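PDB 2YDP: Exo-1,5-alpha-L-arabinofuranobiosidase from Gibberella zeae, which probably hydrolyses alpha-1,5-linked L-arabinan as a calcium-containing glycoside hydrolase, releasing arabinobiose from chain ends. Local coordinates for residues T324-T329 with M338-G343; V14-P19 with N352-S357; P147-T152 with N205-P210. The protein carries 1 engineered substitution. All coordinates share one frame; numbering follows the deposited sequence. Where two conformers were deposited one is given.

Contact 1 of 3, residues T324-T329 with M338-G343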
loop_
_atom_site.group_PDB
_atom_site.type_symbol
_atom_site.label_atom_id
_atom_site.label_comp_id
_atom_site.label_asym_id
_atom_site.label_seq_id
_atom_site.Cartn_x
_atom_site.Cartn_y
_atom_site.Cartn_z
ATOM N N THR A 324 -3.753 6.338 -3.045
ATOM C CA THR A 324 -3.001 5.089 -2.833
ATOM C C THR A 324 -3.522 3.984 -3.742
ATOM O O THR A 324 -3.660 2.816 -3.369
ATOM C CB THR A 324 -2.952 4.681 -1.316
ATOM O OG1 THR A 324 -1.965 3.679 -1.128
ATOM C CG2 THR A 324 -4.319 4.143 -0.855
ATOM N N ARG A 325 -3.791 4.355 -4.983
ATOM C CA ARG A 325 -4.175 3.369 -5.976
ATOM C C ARG A 325 -3.102 2.272 -6.009
ATOM O O ARG A 325 -1.907 2.551 -5.952
ATOM C CB ARG A 325 -4.320 4.063 -7.325
ATOM C CG ARG A 325 -4.967 3.172 -8.347
ATOM C CD ARG A 325 -5.048 3.916 -9.672
ATOM N NE ARG A 325 -3.728 4.136 -10.250
ATOM C CZ ARG A 325 -3.522 4.518 -11.506
ATOM N NH1 ARG A 325 -4.551 4.683 -12.325
ATOM N NH2 ARG A 325 -2.285 4.740 -11.941
ATOM N N SER A 326 -3.527 1.016 -5.983
ATOM C CA SER A 326 -2.556 -0.058 -5.837
ATOM C C SER A 326 -2.378 -0.914 -7.085
ATOM O O SER A 326 -3.165 -0.848 -8.034
ATOM C CB SER A 326 -2.921 -0.931 -4.621
ATOM O OG SER A 326 -4.245 -1.389 -4.754
ATOM N N LEU A 327 -1.349 -1.755 -7.055
ATOM C CA LEU A 327 -0.947 -2.557 -8.203
ATOM C C LEU A 327 -0.730 -4.000 -7.795
ATOM O O LEU A 327 -0.301 -4.296 -6.675
ATOM C CB LEU A 327 0.359 -2.009 -8.784
ATOM C CG LEU A 327 0.410 -0.556 -9.256
ATOM C CD1 LEU A 327 1.837 -0.140 -9.577
ATOM C CD2 LEU A 327 -0.501 -0.391 -10.503
ATOM N N LEU A 328 -0.981 -4.891 -8.734
ATOM C CA LEU A 328 -0.737 -6.313 -8.538
ATOM C C LEU A 328 -0.233 -6.955 -9.816
ATOM O O LEU A 328 -0.768 -6.727 -10.907
ATOM C CB LEU A 328 -1.981 -7.030 -7.954
ATOM C CG LEU A 328 -1.934 -8.559 -7.851
ATOM C CD1 LEU A 328 -2.835 -9.041 -6.745
ATOM C CD2 LEU A 328 -2.334 -9.225 -9.173
ATOM N N THR A 329 0.805 -7.768 -9.655
ATOM C CA THR A 329 1.388 -8.553 -10.739
ATOM C C THR A 329 0.962 -10.047 -10.660
ATOM O O THR A 329 0.796 -10.570 -9.583
ATOM C CB THR A 329 2.926 -8.378 -10.668
ATOM O OG1 THR A 329 3.524 -8.783 -11.900
ATOM C CG2 THR A 329 3.504 -9.203 -9.538
ATOM N N MET A 338 -2.779 -5.770 -12.585
ATOM C CA MET A 338 -3.984 -5.195 -12.019
ATOM C C MET A 338 -3.708 -3.844 -11.375
ATOM O O MET A 338 -2.675 -3.664 -10.730
ATOM C CB MET A 338 -4.624 -6.122 -10.999
ATOM C CG MET A 338 -5.875 -5.536 -10.330
ATOM S SD MET A 338 -6.597 -6.752 -9.198
ATOM C CE MET A 338 -7.658 -7.548 -10.322
ATOM N N ILE A 339 -4.638 -2.914 -11.569
ATOM C CA ILE A 339 -4.608 -1.611 -10.947
ATOM C C ILE A 339 -5.938 -1.426 -10.216
ATOM O O ILE A 339 -6.987 -1.455 -10.843
ATOM C CB ILE A 339 -4.447 -0.476 -11.958
ATOM C CG1 ILE A 339 -3.189 -0.648 -12.821
ATOM C CG2 ILE A 339 -4.314 0.846 -11.238
ATOM C CD1 ILE A 339 -3.493 -0.842 -14.253
ATOM N N MET A 340 -5.877 -1.249 -8.894
ATOM C CA MET A 340 -7.071 -1.181 -8.064
ATOM C C MET A 340 -7.126 0.117 -7.298
ATOM O O MET A 340 -6.110 0.563 -6.717
ATOM C CB MET A 340 -7.086 -2.341 -7.055
ATOM C CG MET A 340 -8.374 -2.491 -6.288
ATOM S SD MET A 340 -8.008 -3.731 -5.054
ATOM C CE MET A 340 -9.626 -3.943 -4.267
ATOM N N GLY A 341 -8.329 0.693 -7.228
ATOM C CA GLY A 341 -8.490 1.976 -6.549
ATOM C C GLY A 341 -9.837 2.066 -5.819
ATOM O O GLY A 341 -10.805 1.386 -6.182
ATOM N N ALA A 342 -9.900 2.909 -4.796
ATOM C CA ALA A 342 -11.176 3.116 -4.088
ATOM C C ALA A 342 -11.465 4.616 -3.982
ATOM O O ALA A 342 -11.969 5.121 -2.976
ATOM C CB ALA A 342 -11.158 2.417 -2.720
ATOM N N GLY A 343 -11.145 5.344 -5.043
ATOM C CA GLY A 343 -11.503 6.752 -5.072
ATOM C C GLY A 343 -10.592 7.731 -4.351
ATOM O O GLY A 343 -9.441 7.422 -4.015
#

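Contact 2 of 3, residues V14-P19 with N352-S357. With CA (calcium ion), chain F.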
loop_
_atom_site.group_PDB
_atom_site.type_symbol
_atom_site.label_atom_id
_atom_site.label_comp_id
_atom_site.label_asym_id
_atom_site.label_seq_id
_atom_site.Cartn_x
_atom_site.Cartn_y
_atom_site.Cartn_z
ATOM N N VAL A 14 -13.875 -2.770 -13.745
ATOM C CA VAL A 14 -14.881 -3.595 -13.074
ATOM C C VAL A 14 -15.217 -2.934 -11.723
ATOM O O VAL A 14 -14.322 -2.470 -10.999
ATOM C CB VAL A 14 -14.429 -5.074 -12.869
ATOM C CG1 VAL A 14 -13.365 -5.164 -11.815
ATOM C CG2 VAL A 14 -15.591 -5.938 -12.427
ATOM N N GLU A 15 -16.500 -2.896 -11.388
ATOM C CA GLU A 15 -16.932 -2.272 -10.158
ATOM C C GLU A 15 -17.032 -3.378 -9.121
ATOM O O GLU A 15 -17.813 -4.321 -9.281
ATOM C CB GLU A 15 -18.241 -1.481 -10.367
ATOM C CG GLU A 15 -18.110 -0.324 -11.468
ATOM C CD GLU A 15 -17.342 0.943 -10.964
ATOM O OE1 GLU A 15 -17.445 1.252 -9.761
ATOM O OE2 GLU A 15 -16.660 1.663 -11.764
ATOM N N ILE A 16 -16.175 -3.291 -8.104
ATOM C CA ILE A 16 -16.086 -4.282 -7.058
ATOM C C ILE A 16 -17.104 -3.916 -5.959
ATOM O O ILE A 16 -17.845 -4.784 -5.495
ATOM C CB ILE A 16 -14.636 -4.337 -6.507
ATOM C CG1 ILE A 16 -13.671 -4.827 -7.601
ATOM C CG2 ILE A 16 -14.520 -5.199 -5.226
ATOM C CD1 ILE A 16 -12.205 -4.736 -7.244
ATOM N N PHE A 17 -17.186 -2.634 -5.583
ATOM C CA PHE A 17 -18.107 -2.250 -4.505
ATOM C C PHE A 17 -18.514 -0.791 -4.567
ATOM O O PHE A 17 -17.671 0.081 -4.547
ATOM C CB PHE A 17 -17.516 -2.578 -3.121
ATOM C CG PHE A 17 -18.367 -2.112 -1.967
ATOM C CD1 PHE A 17 -19.617 -2.695 -1.724
ATOM C CD2 PHE A 17 -17.910 -1.114 -1.110
ATOM C CE1 PHE A 17 -20.405 -2.260 -0.673
ATOM C CE2 PHE A 17 -18.682 -0.666 -0.037
ATOM C CZ PHE A 17 -19.940 -1.243 0.184
ATOM N N ASP A 18 -19.822 -0.548 -4.633
ATOM C CA ASP A 18 -20.372 0.801 -4.707
ATOM C C ASP A 18 -21.044 1.023 -3.344
ATOM O O ASP A 18 -22.041 0.359 -3.030
ATOM C CB ASP A 18 -21.372 0.891 -5.887
ATOM C CG ASP A 18 -21.934 2.312 -6.100
ATOM O OD1 ASP A 18 -21.629 3.186 -5.270
ATOM O OD2 ASP A 18 -22.661 2.561 -7.104
ATOM N N PRO A 19 -20.470 1.900 -2.488
ATOM C CA PRO A 19 -21.011 1.997 -1.132
ATOM C C PRO A 19 -22.388 2.660 -1.072
ATOM O O PRO A 19 -22.741 3.449 -1.960
ATOM C CB PRO A 19 -19.982 2.884 -0.413
ATOM C CG PRO A 19 -19.452 3.750 -1.499
ATOM C CD PRO A 19 -19.303 2.793 -2.657
ATOM N N ASN A 352 -17.083 7.878 -4.589
ATOM C CA ASN A 352 -16.052 6.839 -4.551
ATOM C C ASN A 352 -16.685 5.460 -4.665
ATOM O O ASN A 352 -17.709 5.156 -4.035
ATOM C CB ASN A 352 -15.197 6.869 -3.267
ATOM C CG ASN A 352 -14.205 8.009 -3.218
ATOM O OD1 ASN A 352 -14.106 8.807 -4.137
ATOM N ND2 ASN A 352 -13.431 8.083 -2.119
ATOM N N THR A 353 -16.059 4.609 -5.461
ATOM C CA THR A 353 -16.398 3.194 -5.478
ATOM C C THR A 353 -15.078 2.443 -5.526
ATOM O O THR A 353 -14.029 3.060 -5.805
ATOM C CB THR A 353 -17.245 2.779 -6.705
ATOM O OG1 THR A 353 -16.459 2.919 -7.898
ATOM C CG2 THR A 353 -18.496 3.624 -6.826
ATOM N N VAL A 354 -15.135 1.130 -5.236
ATOM C CA VAL A 354 -13.971 0.268 -5.330
ATOM C C VAL A 354 -14.024 -0.368 -6.702
ATOM O O VAL A 354 -15.059 -0.940 -7.086
ATOM C CB VAL A 354 -13.927 -0.855 -4.244
ATOM C CG1 VAL A 354 -12.597 -1.620 -4.330
ATOM C CG2 VAL A 354 -14.124 -0.262 -2.811
ATOM N N SER A 355 -12.916 -0.260 -7.440
ATOM C CA SER A 355 -12.861 -0.738 -8.806
ATOM C C SER A 355 -11.455 -1.184 -9.169
ATOM O O SER A 355 -10.488 -0.930 -8.434
ATOM C CB SER A 355 -13.385 0.332 -9.778
ATOM O OG SER A 355 -12.432 1.366 -10.071
ATOM N N ALA A 356 -11.356 -1.871 -10.297
ATOM C CA ALA A 356 -10.073 -2.361 -10.809
ATOM C C ALA A 356 -10.073 -2.613 -12.297
ATOM O O ALA A 356 -11.110 -2.865 -12.897
ATOM C CB ALA A 356 -9.668 -3.677 -10.085
ATOM N N SER A 357 -8.871 -2.590 -12.870
ATOM C CA SER A 357 -8.660 -2.961 -14.259
ATOM C C SER A 357 -7.461 -3.896 -14.321
ATOM O O SER A 357 -6.550 -3.818 -13.483
ATOM C CB SER A 357 -8.363 -1.721 -15.104
ATOM O OG SER A 357 -9.472 -0.843 -15.102
HETATM CA CA CA F . -22.667 4.858 -3.762
HETATM O O HOH W 1 -20.261 6.059 -4.314
HETATM O O HOH W 2 -24.656 4.441 -5.035
HETATM O O HOH W 3 -22.443 6.419 -2.014
#

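Contact 3 of 3, residues P147-T152 with N205-P210. With EDG (1,4-dideoxy-1,4-imino-L-arabinitol), chain D.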
loop_
_atom_site.group_PDB
_atom_site.type_symbol
_atom_site.label_atom_id
_atom_site.label_comp_id
_atom_site.label_asym_id
_atom_site.label_seq_id
_atom_site.Cartn_x
_atom_site.Cartn_y
_atom_site.Cartn_z
ATOM N N PRO A 147 -3.213 13.759 10.396
ATOM C CA PRO A 147 -1.867 13.935 9.882
ATOM C C PRO A 147 -1.344 15.362 10.075
ATOM O O PRO A 147 -1.046 16.033 9.097
ATOM C CB PRO A 147 -2.023 13.607 8.392
ATOM C CG PRO A 147 -3.448 14.091 8.080
ATOM C CD PRO A 147 -4.233 13.727 9.330
ATOM N N ASN A 148 -1.228 15.797 11.329
ATOM C CA ASN A 148 -0.778 17.146 11.666
ATOM C C ASN A 148 0.516 17.093 12.473
ATOM O O ASN A 148 0.694 16.161 13.243
ATOM C CB ASN A 148 -1.839 17.840 12.502
ATOM C CG ASN A 148 -3.145 17.972 11.775
ATOM O OD1 ASN A 148 -3.208 17.807 10.557
ATOM N ND2 ASN A 148 -4.197 18.253 12.508
ATOM N N PRO A 149 1.420 18.085 12.301
ATOM C CA PRO A 149 2.653 18.079 13.117
ATOM C C PRO A 149 2.356 18.164 14.610
ATOM O O PRO A 149 1.425 18.855 14.999
ATOM C CB PRO A 149 3.412 19.333 12.655
ATOM C CG PRO A 149 2.448 20.125 11.802
ATOM C CD PRO A 149 1.406 19.174 11.307
ATOM N N GLY A 150 3.132 17.449 15.430
ATOM C CA GLY A 150 2.980 17.514 16.893
ATOM C C GLY A 150 2.155 16.376 17.454
ATOM O O GLY A 150 2.298 16.013 18.625
ATOM N N LEU A 151 1.261 15.816 16.629
ATOM C CA LEU A 151 0.437 14.665 17.037
ATOM C C LEU A 151 1.332 13.457 16.843
ATOM O O LEU A 151 2.323 13.546 16.117
ATOM C CB LEU A 151 -0.811 14.538 16.150
ATOM C CG LEU A 151 -1.815 15.709 16.196
ATOM C CD1 LEU A 151 -3.103 15.412 15.436
ATOM C CD2 LEU A 151 -2.116 16.090 17.662
ATOM N N THR A 152 0.988 12.339 17.466
ATOM C CA THR A 152 1.897 11.198 17.484
ATOM C C THR A 152 1.330 9.889 16.856
ATOM O O THR A 152 1.663 8.792 17.326
ATOM C CB THR A 152 2.358 10.913 18.949
ATOM O OG1 THR A 152 1.217 10.567 19.737
ATOM C CG2 THR A 152 3.043 12.106 19.551
ATOM N N ASN A 205 14.640 18.717 8.170
ATOM C CA ASN A 205 13.620 19.772 8.327
ATOM C C ASN A 205 12.430 19.243 9.105
ATOM O O ASN A 205 11.837 18.235 8.712
ATOM C CB ASN A 205 13.162 20.340 6.966
ATOM C CG ASN A 205 12.156 21.496 7.109
ATOM O OD1 ASN A 205 11.170 21.397 7.840
ATOM N ND2 ASN A 205 12.420 22.604 6.422
ATOM N N TYR A 206 12.078 19.914 10.204
ATOM C CA TYR A 206 10.987 19.429 11.073
ATOM C C TYR A 206 9.654 19.146 10.354
ATOM O O TYR A 206 8.990 18.137 10.660
ATOM C CB TYR A 206 10.752 20.308 12.342
ATOM C CG TYR A 206 9.561 19.828 13.143
ATOM C CD1 TYR A 206 9.700 18.789 14.071
ATOM C CD2 TYR A 206 8.282 20.339 12.907
ATOM C CE1 TYR A 206 8.631 18.299 14.756
ATOM C CE2 TYR A 206 7.196 19.853 13.598
ATOM C CZ TYR A 206 7.386 18.838 14.519
ATOM O OH TYR A 206 6.325 18.338 15.201
ATOM N N TYR A 207 9.277 20.028 9.424
ATOM C CA TYR A 207 7.966 19.958 8.778
ATOM C C TYR A 207 7.925 18.970 7.614
ATOM O O TYR A 207 6.872 18.771 7.022
ATOM C CB TYR A 207 7.470 21.354 8.343
ATOM C CG TYR A 207 7.184 22.206 9.538
ATOM C CD1 TYR A 207 6.067 21.944 10.339
ATOM C CD2 TYR A 207 8.081 23.219 9.941
ATOM C CE1 TYR A 207 5.808 22.687 11.470
ATOM C CE2 TYR A 207 7.827 23.986 11.098
ATOM C CZ TYR A 207 6.686 23.709 11.846
ATOM O OH TYR A 207 6.396 24.434 12.985
ATOM N N ALA A 208 9.039 18.317 7.323
ATOM C CA ALA A 208 9.030 17.254 6.307
ATOM C C ALA A 208 8.231 16.060 6.798
ATOM O O ALA A 208 8.278 15.689 7.999
ATOM C CB ALA A 208 10.470 16.809 5.913
ATOM N N ARG A 209 7.498 15.458 5.872
ATOM C CA ARG A 209 6.644 14.320 6.187
ATOM C C ARG A 209 6.734 13.209 5.135
ATOM O O ARG A 209 5.787 13.000 4.378
ATOM C CB ARG A 209 5.190 14.802 6.331
ATOM C CG ARG A 209 4.952 15.743 7.506
ATOM C CD ARG A 209 3.497 16.255 7.474
ATOM N NE ARG A 209 2.512 15.179 7.634
ATOM C CZ ARG A 209 2.224 14.583 8.788
ATOM N NH1 ARG A 209 2.884 14.925 9.897
ATOM N NH2 ARG A 209 1.291 13.613 8.826
ATOM N N PRO A 210 7.890 12.522 5.042
ATOM C CA PRO A 210 7.955 11.336 4.212
ATOM C C PRO A 210 6.878 10.365 4.681
ATOM O O PRO A 210 6.673 10.217 5.903
ATOM C CB PRO A 210 9.337 10.767 4.527
ATOM C CG PRO A 210 9.688 11.326 5.879
ATOM C CD PRO A 210 9.127 12.723 5.814
HETATM O "O2'" EDG D . 1.867 9.336 5.382
HETATM C "C2'" EDG D . 0.960 10.445 5.512
HETATM C "C1'" EDG D . 0.067 10.529 4.267
HETATM N "N4'" EDG D . -1.245 10.148 4.739
HETATM C "C3'" EDG D . 0.012 10.218 6.684
HETATM O "O3'" EDG D . 0.367 11.062 7.787
HETATM C "C4'" EDG D . -1.374 10.533 6.142
HETATM C "C5'" EDG D . -2.474 9.775 6.886
HETATM O "O5'" EDG D . -3.730 10.392 6.602
#

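Contact 1 of 3, residues T324-T329 with M338-G343
R325 lays its guanidinium beneath one branch of I339: I339 CG2 stands 3.4 Å above the guanidinium plane, offset toward its rim, and lies 3.5 Å from R325 NE. The arginine gets there with CG anti to the backbone N and a single bend at chi3 (68°) that brings the flat group under I339 CG2. Before the bend, R325 CG passes 3.3 Å from M340 O. The polar end is held by partners beyond the pair: NE to S293 OG, NH2 to S298 O and NH1 to P320 O, three bonds in different directions that fix the rotation of the group. On the same side as I339, L327 points alongside it, with L327 CD2 3.6 Å from I339 CG1. This is a beta hairpin, strands 326-330 and 336-341, forming the two inner strands of a four-stranded blade in a six-bladed beta-propeller, 326-330 being the edge strand nearest the propeller axis; the segment axes run at 154°. Two hydrogen-bonded pairs lock the register. S326 N donates to M340 O (2.7 Å) and M340 N returns a bond to S326 O. L328 and M338 repeat the exchange, M338 N reaching L328 O at 2.8 Å. The opposite face carries S326, L328, M338 and M340. Here L328 CB and M338 CB meet at 4.1 Å, and the thioether end of M338 then leads off toward W69 and V358. S326 OG, placed between backbone N and carbonyl carbon (chi1 55°), sits 3.8 Å from M340 CB and is hydrogen-bonded to A31 O of strand 28-35.

Contact 2 of 3, residues V14-P19 with N352-S357
The closure of the six-bladed propeller, a Velcro-type pairing of N-terminal strand 11-17 with C-terminal strand 354-360, carries a classic beta bulge in which I16 and F17 together face V354. The evidence is V354 O, which accepts from I16 N (2.8 Å) and F17 N (3.1 Å), both approaching from the same face of its carbonyl plane. F17 O answers with a nearly straight bond from V354 N (2.8 Å, 175° at the hydrogen). With I16 turned toward the partner strand, I16 CD1 touches A356 CB at 4.0 Å. E15, bent at chi2 (-76°), swings its carboxylate across T353, whose OG1 donates to the syn lone pair of E15 OE1 at 2.7 Å. Past the bulge, D18 OD1 (2.5 Å) and P19 O (2.3 Å) bind the calcium ion with three waters; one of these waters donates to N352 O, linking the metal shell to the C-terminal segment. T353 CG2 lies against the liganding D18 carboxylate. On its other edge, strand 354-360 pairs with strand 336-341, while I16, F17 and V354 pack on W45 of strand 41-47 in the next blade, the F17 and W45 ring planes about 20° apart.

Contact 3 of 3, residues P147-T152 with N205-P210
Y206 and Y207 approach P149 from a type I turn opened by N205, whose OD1 accepts from Y207 N at 2.8 Å in an Asx turn. The Y206 ring, carried out with CG anti to the backbone N (chi1 176°), brings CE2 to 3.9 Å from P149 CB, an oblique approach. Its hydroxyl, hydrogen-bonded to N176 O, stands 3.3 Å from G150 N. Y207 meets the same proline differently: P149 CG lies at the edge of its ring, 4.2 Å from Y207 CE1. The two tyrosines form a T-shaped pair, since Y206 CD2 sits 3.6 Å above the centre of the Y207 ring and the planes are nearly perpendicular. Residues 147-152 and 205-208 belong to loops that pass from one propeller blade to the next, and P149 and G150 are the central residues of a type II turn. After A208 the chain enters strand 209-217, and R209 extends into the inhibitor pocket. With the chain bent at chi3 (63°), R209 NH2 comes 2.9 Å from O3' of the iminosugar, and this oxygen lies near the guanidinium plane, at its edge. P147 O lies over one face of this group, 3.3 Å above the plane, a poor direction for hydrogen bonding, and P147 CB is 3.3 Å from R209 NH2. Q173 OE1 and S180 OG accept from NH2 and NH1, holding the group's rotation. Next, P210 O accepts from NE2 of Q181, and the OE1 of that same glutamine is hydrogen-bonded to the iminosugar.

From the N terminus, residues 14-19 come first, but contact 2 closes only at 352-357, so its loop encloses nearly the whole propeller. Contacts 3 and 1 both nest inside it, in series: 147-152 finds 205-210 before the hairpin of 324-329 and 338-343 is formed. No loops cross. Contacts 1 and 2 lie in one blade, their centres 11 Å apart, joined directly where strands 336-341 and 354-360 pair, as in I339 N to S357 O. Contact 3 stands apart, its nearest atoms about 13 Å from contact 1 and about 15 Å from contact 2, and ties interblade loops at the sugar-binding side.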